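Local coordinates for HIAXHD3 (Humicola insolens, PDB 3ZXK), which probably hydrolyses alpha-L-arabinofuranosyl side chains of xylan as a family 43 glycoside hydrolase, at residues T371-F385 and F505-T517. Residues are numbered along the deposited sequence; the frame is centred on the assembly and turned at random.
Sequences TLTRRIAGPKASGIF and FTGYRFGVFNFST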
ATOM      1  N   THR A 371      12.871   9.917  -3.371  1.00  3.44           N
ATOM      2  CA  THR A 371      13.161   8.537  -3.001  1.00  3.24           C
ATOM      3  C   THR A 371      12.045   7.630  -3.555  1.00  3.48           C
ATOM      4  O   THR A 371      10.883   7.825  -3.244  1.00  3.41           O
ATOM      5  CB  THR A 371      13.337   8.422  -1.475  1.00  3.77           C
ATOM      6  OG1 THR A 371      14.433   9.230  -1.068  1.00  4.09           O
ATOM      7  CG2 THR A 371      13.607   6.970  -1.045  1.00  4.04           C
ATOM      8  N   LEU A 372      12.421   6.671  -4.398  1.00  3.11           N
ATOM      9  CA  LEU A 372      11.456   5.813  -5.104  1.00  3.11           C
ATOM     10  C   LEU A 372      11.411   4.491  -4.360  1.00  3.57           C
ATOM     11  O   LEU A 372      12.459   3.878  -4.129  1.00  4.29           O
ATOM     12  CB  LEU A 372      11.924   5.572  -6.525  1.00  3.72           C
ATOM     13  CG  LEU A 372      10.897   4.886  -7.449  1.00  4.24           C
ATOM     14  CD1 LEU A 372       9.660   5.730  -7.764  1.00  4.49           C
ATOM     15  CD2 LEU A 372      11.514   4.422  -8.769  1.00  5.43           C
ATOM     16  N   THR A 373      10.214   4.051  -3.997  1.00  3.52           N
ATOM     17  CA  THR A 373      10.057   2.886  -3.118  1.00  4.18           C
ATOM     18  C   THR A 373       9.128   1.829  -3.696  1.00  3.82           C
ATOM     19  O   THR A 373       8.322   2.075  -4.636  1.00  4.16           O
ATOM     20  CB  THR A 373       9.555   3.284  -1.709  1.00  4.57           C
ATOM     21  OG1 THR A 373       8.165   3.628  -1.749  1.00  5.18           O
ATOM     22  CG2 THR A 373      10.374   4.461  -1.129  1.00  6.03           C
ATOM     23  N   ARG A 374       9.213   0.646  -3.114  1.00  3.96           N
ATOM     24  CA  ARG A 374       8.304  -0.428  -3.451  1.00  4.20           C
ATOM     25  C   ARG A 374       8.223  -1.440  -2.314  1.00  4.60           C
ATOM     26  O   ARG A 374       9.121  -1.530  -1.484  1.00  4.32           O
ATOM     27  CB  ARG A 374       8.651  -1.096  -4.778  1.00  5.00           C
ATOM     28  CG  ARG A 374      10.003  -1.797  -4.777  1.00  6.19           C
ATOM     29  CD  ARG A 374      10.346  -2.243  -6.185  1.00  8.14           C
ATOM     30  NE  ARG A 374       9.617  -3.444  -6.572  1.00  9.80           N
ATOM     31  CZ  ARG A 374       9.275  -3.740  -7.824  1.00 10.70           C
ATOM     32  NH1 ARG A 374       9.542  -2.894  -8.815  1.00 11.17           N
ATOM     33  NH2 ARG A 374       8.647  -4.872  -8.088  1.00 11.96           N
ATOM     34  N   ARG A 375       7.118  -2.169  -2.290  1.00  4.59           N
ATOM     35  CA  ARG A 375       6.804  -3.130  -1.214  1.00  4.98           C
ATOM     36  C   ARG A 375       7.716  -4.334  -1.269  1.00  5.03           C
ATOM     37  O   ARG A 375       8.089  -4.773  -2.343  1.00  6.44           O
ATOM     38  CB  ARG A 375       5.346  -3.580  -1.304  1.00  5.12           C
ATOM     39  CG  ARG A 375       4.393  -2.438  -1.062  1.00  5.38           C
ATOM     40  CD  ARG A 375       2.984  -2.789  -1.513  1.00  5.62           C
ATOM     41  NE  ARG A 375       2.079  -1.653  -1.329  1.00  6.34           N
ATOM     42  CZ  ARG A 375       1.997  -0.602  -2.159  1.00  6.02           C
ATOM     43  NH1 ARG A 375       2.733  -0.554  -3.286  1.00  6.57           N
ATOM     44  NH2 ARG A 375       1.115   0.371  -1.895  1.00  6.38           N
ATOM     45  N   ILE A 376       8.071  -4.847  -0.096  1.00  4.75           N
ATOM     46  CA  ILE A 376       8.834  -6.090   0.022  1.00  4.82           C
ATOM     47  C   ILE A 376       7.825  -7.260   0.080  1.00  5.49           C
ATOM     48  O   ILE A 376       6.883  -7.230   0.887  1.00  5.78           O
ATOM     49  CB  ILE A 376       9.706  -6.063   1.311  1.00  4.75           C
ATOM     50  CG1 ILE A 376      10.735  -4.892   1.287  1.00  5.04           C
ATOM     51  CG2 ILE A 376      10.430  -7.403   1.479  1.00  5.46           C
ATOM     52  CD1 ILE A 376      11.427  -4.638   2.617  1.00  5.80           C
ATOM     53  N   ALA A 377       8.043  -8.299  -0.726  1.00  5.32           N
ATOM     54  CA  ALA A 377       7.208  -9.492  -0.624  1.00  6.06           C
ATOM     55  C   ALA A 377       7.795 -10.440   0.409  1.00  5.89           C
ATOM     56  O   ALA A 377       8.999 -10.598   0.507  1.00  7.42           O
ATOM     57  CB  ALA A 377       7.056 -10.190  -1.978  1.00  7.15           C
ATOM     58  N   GLY A 378       6.927 -11.073   1.191  1.00  6.07           N
ATOM     59  CA  GLY A 378       7.377 -11.888   2.296  1.00  6.07           C
ATOM     60  C   GLY A 378       7.279 -13.371   2.032  1.00  6.62           C
ATOM     61  O   GLY A 378       6.665 -13.800   1.063  1.00  7.78           O
ATOM     62  N   PRO A 379       7.841 -14.165   2.942  1.00  7.14           N
ATOM     63  CA  PRO A 379       8.437 -13.670   4.199  1.00  7.33           C
ATOM     64  C   PRO A 379       9.865 -13.113   4.095  1.00  7.06           C
ATOM     65  O   PRO A 379      10.279 -12.392   5.007  1.00  7.23           O
ATOM     66  CB  PRO A 379       8.416 -14.915   5.101  1.00  7.86           C
ATOM     67  CG  PRO A 379       8.515 -16.062   4.128  1.00  8.42           C
ATOM     68  CD  PRO A 379       7.706 -15.640   2.924  1.00  8.36           C
ATOM     69  N   LYS A 380      10.594 -13.456   3.024  1.00  7.38           N
ATOM     70  CA  LYS A 380      11.976 -12.981   2.826  1.00  6.74           C
ATOM     71  C   LYS A 380      12.226 -12.703   1.363  1.00  6.49           C
ATOM     72  O   LYS A 380      11.855 -13.499   0.512  1.00  7.27           O
ATOM     73  CB  LYS A 380      13.012 -14.011   3.310  1.00  8.34           C
ATOM     74  CG  LYS A 380      12.763 -14.560   4.695  1.00  9.53           C
ATOM     75  CD  LYS A 380      13.920 -15.468   5.112  1.00 12.53           C
ATOM     76  CE  LYS A 380      13.704 -16.051   6.501  1.00 17.69           C
ATOM     77  NZ  LYS A 380      14.799 -16.997   6.899  1.00 19.06           N
ATOM     78  N   ALA A 381      12.877 -11.582   1.077  1.00  5.91           N
ATOM     79  CA  ALA A 381      13.173 -11.203  -0.305  1.00  6.60           C
ATOM     80  C   ALA A 381      14.434 -10.386  -0.401  1.00  6.62           C
ATOM     81  O   ALA A 381      14.790  -9.649   0.535  1.00  6.53           O
ATOM     82  CB  ALA A 381      12.020 -10.417  -0.931  1.00  7.13           C
ATOM     83  N   SER A 382      15.073 -10.506  -1.557  1.00  6.75           N
ATOM     84  CA  SER A 382      16.261  -9.744  -1.853  1.00  7.44           C
ATOM     85  C   SER A 382      15.878  -8.700  -2.885  1.00  6.63           C
ATOM     86  O   SER A 382      15.211  -9.031  -3.850  1.00  8.11           O
ATOM     87  CB  SER A 382      17.320 -10.683  -2.434  1.00  9.49           C
ATOM     88  OG  SER A 382      18.518  -9.990  -2.622  1.00 12.72           O
ATOM     89  N   GLY A 383      16.235  -7.429  -2.657  1.00  5.59           N
ATOM     90  CA  GLY A 383      15.993  -6.394  -3.674  1.00  5.72           C
ATOM     91  C   GLY A 383      17.330  -5.902  -4.198  1.00  6.45           C
ATOM     92  O   GLY A 383      18.211  -5.510  -3.420  1.00  6.62           O
ATOM     93  N   ILE A 384      17.504  -5.936  -5.513  1.00  6.76           N
ATOM     94  CA  ILE A 384      18.766  -5.563  -6.144  1.00  7.56           C
ATOM     95  C   ILE A 384      18.570  -4.394  -7.111  1.00  6.95           C
ATOM     96  O   ILE A 384      17.770  -4.475  -8.047  1.00  7.41           O
ATOM     97  CB  ILE A 384      19.381  -6.752  -6.884  1.00  8.81           C
ATOM     98  CG1 ILE A 384      19.525  -7.939  -5.922  1.00 10.07           C
ATOM     99  CG2 ILE A 384      20.725  -6.382  -7.536  1.00 10.10           C
ATOM    100  CD1 ILE A 384      20.124  -9.153  -6.580  1.00 14.18           C
ATOM    101  N   PHE A 385      19.269  -3.297  -6.851  1.00  6.75           N
ATOM    102  CA  PHE A 385      19.296  -2.127  -7.722  1.00  6.79           C
ATOM    103  C   PHE A 385      20.603  -2.088  -8.496  1.00  6.70           C
ATOM    104  O   PHE A 385      21.680  -2.305  -7.927  1.00  7.91           O
ATOM    105  CB  PHE A 385      19.172  -0.846  -6.902  1.00  7.53           C
ATOM    106  CG  PHE A 385      17.806  -0.614  -6.309  1.00  8.98           C
ATOM    107  CD1 PHE A 385      16.807   0.038  -7.050  1.00  9.30           C
ATOM    108  CD2 PHE A 385      17.521  -1.034  -5.007  1.00  9.78           C
ATOM    109  CE1 PHE A 385      15.564   0.273  -6.481  1.00  8.89           C
ATOM    110  CE2 PHE A 385      16.283  -0.790  -4.446  1.00 10.98           C
ATOM    111  CZ  PHE A 385      15.305  -0.140  -5.176  1.00 11.23           C
ATOM    112  N   PHE A 505       2.730   2.665  10.499  1.00  4.69           N
ATOM    113  CA  PHE A 505       1.685   1.950   9.750  1.00  5.29           C
ATOM    114  C   PHE A 505       2.192   1.197   8.530  1.00  5.68           C
ATOM    115  O   PHE A 505       2.011  -0.017   8.447  1.00  5.62           O
ATOM    116  CB  PHE A 505       0.476   2.844   9.415  1.00  5.96           C
ATOM    117  CG  PHE A 505      -0.362   3.211  10.613  1.00  7.64           C
ATOM    118  CD1 PHE A 505      -1.177   2.270  11.239  1.00  8.59           C
ATOM    119  CD2 PHE A 505      -0.323   4.504  11.117  1.00  8.57           C
ATOM    120  CE1 PHE A 505      -1.951   2.626  12.344  1.00 10.40           C
ATOM    121  CE2 PHE A 505      -1.077   4.864  12.233  1.00 11.51           C
ATOM    122  CZ  PHE A 505      -1.894   3.926  12.845  1.00 12.08           C
ATOM    123  N   THR A 506       2.814   1.892   7.588  1.00  6.04           N
ATOM    124  CA  THR A 506       3.343   1.252   6.389  1.00  5.50           C
ATOM    125  C   THR A 506       4.461   0.265   6.758  1.00  5.48           C
ATOM    126  O   THR A 506       5.187   0.486   7.710  1.00  6.76           O
ATOM    127  CB  THR A 506       3.919   2.357   5.475  1.00  5.69           C
ATOM    128  OG1 THR A 506       2.864   3.268   5.177  1.00  7.34           O
ATOM    129  CG2 THR A 506       4.482   1.790   4.144  1.00  5.66           C
ATOM    130  N   GLY A 507       4.592  -0.826   6.021  1.00  5.57           N
ATOM    131  CA  GLY A 507       5.686  -1.755   6.257  1.00  5.57           C
ATOM    132  C   GLY A 507       7.015  -1.267   5.717  1.00  5.52           C
ATOM    133  O   GLY A 507       7.103  -0.201   5.088  1.00  6.40           O
ATOM    134  N   TYR A 508       8.067  -2.035   6.010  1.00  5.32           N
ATOM    135  CA  TYR A 508       9.359  -1.760   5.423  1.00  4.86           C
ATOM    136  C   TYR A 508       9.308  -1.845   3.916  1.00  5.13           C
ATOM    137  O   TYR A 508       8.667  -2.771   3.355  1.00  6.43           O
ATOM    138  CB  TYR A 508      10.398  -2.756   5.925  1.00  5.04           C
ATOM    139  CG  TYR A 508      11.082  -2.279   7.184  1.00  4.97           C
ATOM    140  CD1 TYR A 508      12.166  -1.400   7.124  1.00  5.33           C
ATOM    141  CD2 TYR A 508      10.627  -2.671   8.441  1.00  5.16           C
ATOM    142  CE1 TYR A 508      12.810  -0.973   8.278  1.00  4.80           C
ATOM    143  CE2 TYR A 508      11.257  -2.226   9.623  1.00  5.42           C
ATOM    144  CZ  TYR A 508      12.350  -1.355   9.530  1.00  5.32           C
ATOM    145  OH  TYR A 508      13.006  -0.911  10.645  1.00  6.84           O
ATOM    146  N   ARG A 509      10.024  -0.935   3.262  1.00  4.60           N
ATOM    147  CA  ARG A 509      10.103  -0.949   1.784  1.00  4.87           C
ATOM    148  C   ARG A 509      11.542  -1.004   1.285  1.00  4.36           C
ATOM    149  O   ARG A 509      12.484  -0.690   2.029  1.00  5.13           O
ATOM    150  CB  ARG A 509       9.405   0.295   1.189  1.00  4.82           C
ATOM    151  CG  ARG A 509       7.915   0.249   1.413  1.00  5.76           C
ATOM    152  CD  ARG A 509       7.257   1.383   0.688  1.00  6.03           C
ATOM    153  NE  ARG A 509       5.809   1.194   0.716  1.00  6.34           N
ATOM    154  CZ  ARG A 509       4.969   1.749  -0.154  1.00  6.37           C
ATOM    155  NH1 ARG A 509       5.442   2.532  -1.127  1.00  8.09           N
ATOM    156  NH2 ARG A 509       3.679   1.525  -0.058  1.00  5.74           N
ATOM    157  N   PHE A 510      11.688  -1.406   0.019  1.00  4.21           N
ATOM    158  CA  PHE A 510      12.935  -1.236  -0.733  1.00  3.99           C
ATOM    159  C   PHE A 510      12.872   0.127  -1.434  1.00  4.22           C
ATOM    160  O   PHE A 510      11.821   0.515  -1.962  1.00  5.15           O
ATOM    161  CB  PHE A 510      13.097  -2.283  -1.853  1.00  4.56           C
ATOM    162  CG  PHE A 510      13.308  -3.701  -1.384  1.00  5.68           C
ATOM    163  CD1 PHE A 510      14.253  -4.029  -0.405  1.00  6.36           C
ATOM    164  CD2 PHE A 510      12.620  -4.720  -2.012  1.00  6.39           C
ATOM    165  CE1 PHE A 510      14.454  -5.359  -0.038  1.00  7.03           C
ATOM    166  CE2 PHE A 510      12.814  -6.054  -1.653  1.00  6.57           C
ATOM    167  CZ  PHE A 510      13.730  -6.365  -0.661  1.00  6.83           C
ATOM    168  N   GLY A 511      13.970   0.865  -1.434  1.00  3.94           N
ATOM    169  CA  GLY A 511      13.985   2.126  -2.141  1.00  3.86           C
ATOM    170  C   GLY A 511      15.320   2.514  -2.705  1.00  3.54           C
ATOM    171  O   GLY A 511      16.354   1.964  -2.336  1.00  3.46           O
ATOM    172  N   VAL A 512      15.279   3.475  -3.626  1.00  4.08           N
ATOM    173  CA  VAL A 512      16.489   4.070  -4.185  1.00  3.95           C
ATOM    174  C   VAL A 512      16.388   5.584  -3.991  1.00  3.84           C
ATOM    175  O   VAL A 512      15.309   6.169  -4.170  1.00  3.59           O
ATOM    176  CB  VAL A 512      16.720   3.667  -5.662  1.00  4.38           C
ATOM    177  CG1 VAL A 512      15.515   3.940  -6.556  1.00  4.67           C
ATOM    178  CG2 VAL A 512      18.011   4.297  -6.187  1.00  4.44           C
ATOM    179  N   PHE A 513      17.487   6.195  -3.565  1.00  3.83           N
ATOM    180  CA  PHE A 513      17.519   7.632  -3.253  1.00  3.68           C
ATOM    181  C   PHE A 513      18.734   8.291  -3.877  1.00  3.86           C
ATOM    182  O   PHE A 513      19.717   7.629  -4.225  1.00  3.54           O
ATOM    183  CB  PHE A 513      17.535   7.849  -1.738  1.00  4.31           C
ATOM    184  CG  PHE A 513      18.806   7.361  -1.051  1.00  3.80           C
ATOM    185  CD1 PHE A 513      18.919   6.030  -0.634  1.00  4.06           C
ATOM    186  CD2 PHE A 513      19.896   8.218  -0.859  1.00  4.10           C
ATOM    187  CE1 PHE A 513      20.077   5.581  -0.012  1.00  4.77           C
ATOM    188  CE2 PHE A 513      21.037   7.776  -0.216  1.00  4.26           C
ATOM    189  CZ  PHE A 513      21.138   6.450   0.175  1.00  4.52           C
ATOM    190  N   ASN A 514      18.673   9.604  -3.965  1.00  3.72           N
ATOM    191  CA  ASN A 514      19.797  10.399  -4.419  1.00  4.06           C
ATOM    192  C   ASN A 514      19.554  11.831  -3.936  1.00  4.04           C
ATOM    193  O   ASN A 514      18.562  12.450  -4.294  1.00  4.22           O
ATOM    194  CB  ASN A 514      19.924  10.346  -5.939  1.00  3.76           C
ATOM    195  CG  ASN A 514      21.161  11.070  -6.419  1.00  4.75           C
ATOM    196  OD1 ASN A 514      22.127  11.204  -5.663  1.00  4.87           O
ATOM    197  ND2 ASN A 514      21.138  11.527  -7.661  1.00  4.94           N
ATOM    198  N   PHE A 515      20.434  12.322  -3.060  1.00  3.72           N
ATOM    199  CA  PHE A 515      20.347  13.709  -2.585  1.00  4.16           C
ATOM    200  C   PHE A 515      21.739  14.287  -2.414  1.00  4.35           C
ATOM    201  O   PHE A 515      22.741  13.568  -2.569  1.00  4.52           O
ATOM    202  CB  PHE A 515      19.508  13.835  -1.294  1.00  4.46           C
ATOM    203  CG  PHE A 515      20.084  13.134  -0.094  1.00  4.64           C
ATOM    204  CD1 PHE A 515      19.785  11.793   0.158  1.00  4.69           C
ATOM    205  CD2 PHE A 515      20.903  13.806   0.797  1.00  4.78           C
ATOM    206  CE1 PHE A 515      20.316  11.136   1.263  1.00  6.04           C
ATOM    207  CE2 PHE A 515      21.445  13.155   1.905  1.00  5.54           C
ATOM    208  CZ  PHE A 515      21.142  11.826   2.156  1.00  5.20           C
ATOM    209  N   SER A 516      21.809  15.584  -2.113  1.00  5.17           N
ATOM    210  CA  SER A 516      23.124  16.165  -1.873  0.57  5.80           C
ATOM    211  C   SER A 516      23.228  16.907  -0.578  1.00  6.02           C
ATOM    212  O   SER A 516      22.264  17.434  -0.037  1.00  6.58           O
ATOM    213  CB  SER A 516      23.603  17.067  -3.011  0.57  7.14           C
ATOM    214  OG  SER A 516      24.956  17.485  -2.785  0.57  7.04           O
ATOM    215  N   THR A 517      24.436  16.862  -0.034  1.00  6.83           N
ATOM    216  CA  THR A 517      24.711  17.601   1.190  1.00  7.47           C
ATOM    217  C   THR A 517      25.261  19.005   0.892  1.00  8.44           C
ATOM    218  O   THR A 517      25.327  19.827   1.786  1.00  9.69           O
ATOM    219  CB  THR A 517      25.671  16.836   2.100  1.00  8.10           C
ATOM    220  OG1 THR A 517      26.907  16.641   1.409  1.00  9.29           O
ATOM    221  CG2 THR A 517      25.066  15.462   2.464  1.00  8.48           C
TER
HETATM  222  O   HOH W   1      16.156  10.813  -2.728  1.00  4.57           O
HETATM  223  O   HOH W   2       6.438  -3.296   2.036  1.00  8.32           O
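T371 lies alongside F513, its OG1 turned to F513 CB; a water links that hydroxyl to N514 N, a polar end suited to the edge of a pairing. L372 and V512 then form an antiparallel hydrogen-bonded pair, L372 N to V512 O and V512 N to L372 O both 2.9 Å, and their branched side chains pack on one face. At T373 the partner is G511, and the CA atoms close to 4.1 Å, tight quarters in which a CB on G511 would press on L372 O and T373 CG2. The threonine's OG1, between backbone N and carbonyl carbon (chi1 74°), receives R509 NH1 at 3.0 Å, in the guanidinium plane, and is also hydrogen-bonded to E334 O, so two bonds grip it. R374 pairs with F510 through two more backbone bonds. R509 NH2 lies over one face of the R375 guanidinium, NH2 to NH2 3.4 Å, while R375 NE is held by D16 O; E334 bridges to both arginines and so probably offsets their like charges. With an alanine at R509, T373 OG1 would probably lack this donor and E334 OE1 its mate. Strands 372-375 and 380-385 belong to opposing sheets of the concanavalin A-like beta-sandwich, and F510 fills the gap between them. I376 CG1 sits over its ring centre, 3.6 Å from the centroid and 5° off the normal, a CH-pi contact. A381 O meets the ring edge in plane. On the opposite face lies G383 CA, 3.9 Å from the centroid, where any side chain would collide with the ring. F385 reaches back across the sandwich and takes V512 CB over one face, 4.0 Å from its centroid.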